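PDB 7BVT: hypothetical sugar ABC-transporter sugar binding protein from Arthrobacter globiformis, which probably captures cyclic alpha-maltosyl-1,6-maltose outside the cell and delivers it to an ABC transporter for uptake. Local coordinates for residues W165-L176 with Y233-V242. Residues are numbered along the deposited sequence; the frame is centred on the assembly and turned at random.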
loop_
_atom_site.group_PDB
_atom_site.type_symbol
_atom_site.label_atom_id
_atom_site.label_comp_id
_atom_site.label_asym_id
_atom_site.label_seq_id
_atom_site.Cartn_x
_atom_site.Cartn_y
_atom_site.Cartn_z
ATOM N N TRP A 165 20.003 4.704 -5.236
ATOM C CA TRP A 165 19.959 5.919 -4.371
ATOM C C TRP A 165 20.998 6.935 -4.842
ATOM O O TRP A 165 20.697 8.089 -4.905
ATOM C CB TRP A 165 20.209 5.530 -2.934
ATOM C CG TRP A 165 19.095 4.743 -2.314
ATOM C CD1 TRP A 165 17.950 4.276 -2.905
ATOM C CD2 TRP A 165 19.033 4.356 -0.936
ATOM N NE1 TRP A 165 17.184 3.632 -1.967
ATOM C CE2 TRP A 165 17.818 3.677 -0.763
ATOM C CE3 TRP A 165 19.834 4.590 0.179
ATOM C CZ2 TRP A 165 17.426 3.151 0.475
ATOM C CZ3 TRP A 165 19.432 4.095 1.407
ATOM C CH2 TRP A 165 18.253 3.381 1.548
ATOM N N ASP A 166 22.178 6.451 -5.202
ATOM C CA ASP A 166 23.250 7.374 -5.632
ATOM C C ASP A 166 22.859 8.053 -6.942
ATOM O O ASP A 166 23.098 9.222 -7.080
ATOM C CB ASP A 166 24.569 6.605 -5.747
ATOM C CG ASP A 166 25.325 6.535 -4.435
ATOM O OD1 ASP A 166 24.864 7.108 -3.456
ATOM O OD2 ASP A 166 26.322 5.821 -4.394
ATOM N N GLU A 167 22.267 7.335 -7.871
ATOM C CA GLU A 167 21.785 7.917 -9.129
ATOM C C GLU A 167 20.712 8.954 -8.849
ATOM O O GLU A 167 20.650 9.947 -9.495
ATOM C CB GLU A 167 21.297 6.834 -10.080
ATOM C CG GLU A 167 22.442 6.039 -10.667
ATOM C CD GLU A 167 22.066 4.899 -11.562
ATOM O OE1 GLU A 167 20.878 4.796 -11.926
ATOM O OE2 GLU A 167 22.942 4.101 -11.878
ATOM N N LEU A 168 19.803 8.690 -7.907
ATOM C CA LEU A 168 18.712 9.620 -7.615
ATOM C C LEU A 168 19.327 10.868 -7.009
ATOM O O LEU A 168 18.890 11.953 -7.357
ATOM C CB LEU A 168 17.667 8.951 -6.715
ATOM C CG LEU A 168 16.519 9.829 -6.227
ATOM C CD1 LEU A 168 15.315 8.977 -5.784
ATOM C CD2 LEU A 168 16.956 10.685 -5.062
ATOM N N LYS A 169 20.254 10.730 -6.070
ATOM C CA LYS A 169 20.816 11.940 -5.436
ATOM C C LYS A 169 21.522 12.779 -6.523
ATOM O O LYS A 169 21.378 13.976 -6.485
ATOM C CB LYS A 169 21.788 11.540 -4.317
ATOM C CG LYS A 169 21.066 11.098 -3.047
ATOM C CD LYS A 169 21.971 10.651 -1.954
ATOM C CE LYS A 169 22.540 9.258 -2.223
ATOM N NZ LYS A 169 23.505 8.849 -1.182
ATOM N N ALA A 170 22.273 12.143 -7.416
ATOM C CA ALA A 170 23.077 12.854 -8.462
ATOM C C ALA A 170 22.141 13.465 -9.514
ATOM O O ALA A 170 22.243 14.681 -9.823
ATOM C CB ALA A 170 24.063 11.905 -9.081
ATOM N N ALA A 171 21.159 12.713 -9.987
ATOM C CA ALA A 171 20.181 13.265 -10.964
ATOM C C ALA A 171 19.371 14.368 -10.311
ATOM O O ALA A 171 19.111 15.384 -10.949
ATOM C CB ALA A 171 19.255 12.179 -11.504
ATOM N N GLY A 172 18.936 14.203 -9.055
ATOM C CA GLY A 172 18.211 15.276 -8.385
ATOM C C GLY A 172 19.080 16.507 -8.225
ATOM O O GLY A 172 18.509 17.594 -8.283
ATOM N N GLN A 173 20.352 16.320 -7.904
ATOM C CA GLN A 173 21.290 17.463 -7.770
ATOM C C GLN A 173 21.375 18.217 -9.097
ATOM O O GLN A 173 21.362 19.465 -9.098
ATOM C CB GLN A 173 22.653 16.986 -7.307
ATOM C CG GLN A 173 23.640 18.086 -6.974
ATOM C CD GLN A 173 23.260 18.835 -5.726
ATOM O OE1 GLN A 173 23.069 18.208 -4.662
ATOM N NE2 GLN A 173 23.152 20.156 -5.837
ATOM N N THR A 174 21.446 17.515 -10.191
ATOM C CA THR A 174 21.476 18.157 -11.526
ATOM C C THR A 174 20.199 18.964 -11.749
ATOM O O THR A 174 20.266 20.104 -12.195
ATOM C CB THR A 174 21.700 17.090 -12.566
ATOM O OG1 THR A 174 22.997 16.539 -12.364
ATOM C CG2 THR A 174 21.599 17.612 -13.990
ATOM N N ILE A 175 19.044 18.415 -11.444
ATOM C CA ILE A 175 17.773 19.148 -11.605
ATOM C C ILE A 175 17.811 20.418 -10.755
ATOM O O ILE A 175 17.446 21.514 -11.240
ATOM C CB ILE A 175 16.565 18.266 -11.282
ATOM C CG1 ILE A 175 16.425 17.150 -12.308
ATOM C CG2 ILE A 175 15.304 19.097 -11.198
ATOM C CD1 ILE A 175 15.377 16.090 -11.932
ATOM N N LEU A 176 18.246 20.319 -9.510
ATOM C CA LEU A 176 18.255 21.502 -8.632
ATOM C C LEU A 176 19.247 22.536 -9.215
ATOM O O LEU A 176 18.860 23.717 -9.281
ATOM C CB LEU A 176 18.643 21.062 -7.228
ATOM C CG LEU A 176 18.796 22.187 -6.222
ATOM C CD1 LEU A 176 17.456 22.876 -5.958
ATOM C CD2 LEU A 176 19.530 21.682 -4.994
ATOM N N TYR A 233 19.955 8.721 4.016
ATOM C CA TYR A 233 19.559 9.017 2.610
ATOM C C TYR A 233 18.578 10.191 2.576
ATOM O O TYR A 233 18.763 11.141 1.785
ATOM C CB TYR A 233 18.978 7.766 1.963
ATOM C CG TYR A 233 18.373 7.806 0.584
ATOM C CD1 TYR A 233 19.027 8.344 -0.503
ATOM C CD2 TYR A 233 17.219 7.088 0.350
ATOM C CE1 TYR A 233 18.502 8.256 -1.777
ATOM C CE2 TYR A 233 16.679 6.963 -0.922
ATOM C CZ TYR A 233 17.344 7.535 -1.991
ATOM O OH TYR A 233 16.850 7.372 -3.251
ATOM N N TRP A 234 17.492 10.082 3.344
ATOM C CA TRP A 234 16.533 11.190 3.474
ATOM C C TRP A 234 17.279 12.462 3.896
ATOM O O TRP A 234 17.037 13.510 3.308
ATOM C CB TRP A 234 15.375 10.871 4.436
ATOM C CG TRP A 234 14.371 9.908 3.860
ATOM C CD1 TRP A 234 14.620 8.716 3.212
ATOM C CD2 TRP A 234 12.956 9.998 3.958
ATOM N NE1 TRP A 234 13.445 8.115 2.846
ATOM C CE2 TRP A 234 12.411 8.896 3.262
ATOM C CE3 TRP A 234 12.088 10.949 4.482
ATOM C CZ2 TRP A 234 11.044 8.686 3.179
ATOM C CZ3 TRP A 234 10.730 10.755 4.387
ATOM C CH2 TRP A 234 10.208 9.648 3.704
ATOM N N VAL A 235 18.097 12.382 4.934
ATOM C CA VAL A 235 18.687 13.633 5.500
ATOM C C VAL A 235 19.666 14.233 4.483
ATOM O O VAL A 235 19.693 15.476 4.317
ATOM C CB VAL A 235 19.340 13.368 6.860
ATOM C CG1 VAL A 235 20.179 14.549 7.320
ATOM C CG2 VAL A 235 18.278 13.021 7.885
ATOM N N ASP A 236 20.352 13.373 3.739
ATOM C CA ASP A 236 21.303 13.841 2.702
ATOM C C ASP A 236 20.550 14.541 1.588
ATOM O O ASP A 236 21.040 15.565 1.092
ATOM C CB ASP A 236 22.159 12.737 2.101
ATOM C CG ASP A 236 23.221 12.206 3.035
ATOM O OD1 ASP A 236 23.426 12.804 4.082
ATOM O OD2 ASP A 236 23.808 11.166 2.700
ATOM N N LEU A 237 19.427 13.991 1.139
ATOM C CA LEU A 237 18.557 14.625 0.101
ATOM C C LEU A 237 18.087 15.999 0.584
ATOM O O LEU A 237 18.102 16.949 -0.205
ATOM C CB LEU A 237 17.359 13.724 -0.242
ATOM C CG LEU A 237 17.731 12.490 -1.056
ATOM C CD1 LEU A 237 16.623 11.446 -1.004
ATOM C CD2 LEU A 237 17.989 12.894 -2.513
ATOM N N ILE A 238 17.666 16.106 1.845
ATOM C CA ILE A 238 17.119 17.376 2.388
ATOM C C ILE A 238 18.267 18.386 2.516
ATOM O O ILE A 238 18.046 19.544 2.068
ATOM C CB ILE A 238 16.459 17.116 3.741
ATOM C CG1 ILE A 238 15.218 16.249 3.578
ATOM C CG2 ILE A 238 16.165 18.441 4.436
ATOM C CD1 ILE A 238 14.710 15.638 4.894
ATOM N N ASP A 239 19.405 17.952 3.059
ATOM C CA ASP A 239 20.569 18.825 3.397
ATOM C C ASP A 239 21.092 19.405 2.085
ATOM O O ASP A 239 21.518 20.576 2.094
ATOM C CB ASP A 239 21.671 18.096 4.186
ATOM C CG ASP A 239 21.392 17.955 5.688
ATOM O OD1 ASP A 239 20.401 18.571 6.190
ATOM O OD2 ASP A 239 22.130 17.164 6.341
ATOM N N SER A 240 21.083 18.623 0.995
ATOM C CA SER A 240 21.577 19.096 -0.342
ATOM C C SER A 240 20.615 20.119 -0.942
ATOM O O SER A 240 20.998 20.724 -1.964
ATOM C CB SER A 240 21.804 17.948 -1.273
ATOM O OG SER A 240 20.594 17.245 -1.555
ATOM N N GLY A 241 19.370 20.215 -0.456
ATOM C CA GLY A 241 18.292 20.956 -1.122
ATOM C C GLY A 241 17.605 20.210 -2.257
ATOM O O GLY A 241 16.635 20.779 -2.812
ATOM N N VAL A 242 18.076 18.993 -2.588
ATOM C CA VAL A 242 17.407 18.181 -3.666
ATOM C C VAL A 242 15.965 17.872 -3.266
ATOM O O VAL A 242 15.075 17.948 -4.134
ATOM C CB VAL A 242 18.198 16.923 -4.020
ATOM C CG1 VAL A 242 17.369 15.981 -4.889
ATOM C CG2 VAL A 242 19.513 17.273 -4.689
HETATM O O HOH W 1 22.587 8.976 1.366
HETATM O O HOH W 2 25.080 11.357 0.243
HETATM O O HOH W 3 23.074 21.567 -3.303
#
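The indole of W165 and the ring of Y233 lie almost flat on each other in an offset stack, planes at 6° and the five-membered ring 3.7 Å from the tyrosine ring, centroid to centroid. The other face of Y233 receives L237 CD1 toward its rim, while K169 CD sits at its edge. With chi1 at 174° the tyrosine side chain extends opposite its own amide nitrogen, which carries the ring across to helix 165-179 and brings its OH within 3.4 Å of L168 CD1. W165 suits its place by offering a broad face to Y233 and an NE1 that bonds to Q207; an alanine here would probably leave one face of Y233 without its stacking partner and Q207 without that donor. Beyond the rings, two leucines meet by their methyl groups, crossing at about a right angle, L168 CD2 3.5 Å from L237 CD2. V242 CG1 comes within 3.7 Å of G172 CA, where a CB would clash. K169 crosses over L237, its CG 3.6 Å from L237 CD2, yet its NZ forms a salt bridge with D166, and two waters, each accepting from K169 NZ and donating to D236 OD2, bridge the opposite charges. Farther along, a third water links Q173 NE2, also bonded to D177, to S240 O. The axes of 165-176 and 233-239 approach to 10.9 Å and run 12° from parallel: near-parallel packing of helices 165-179 and 225-239 within the alpha/beta architecture of a bacterial solute-binding protein.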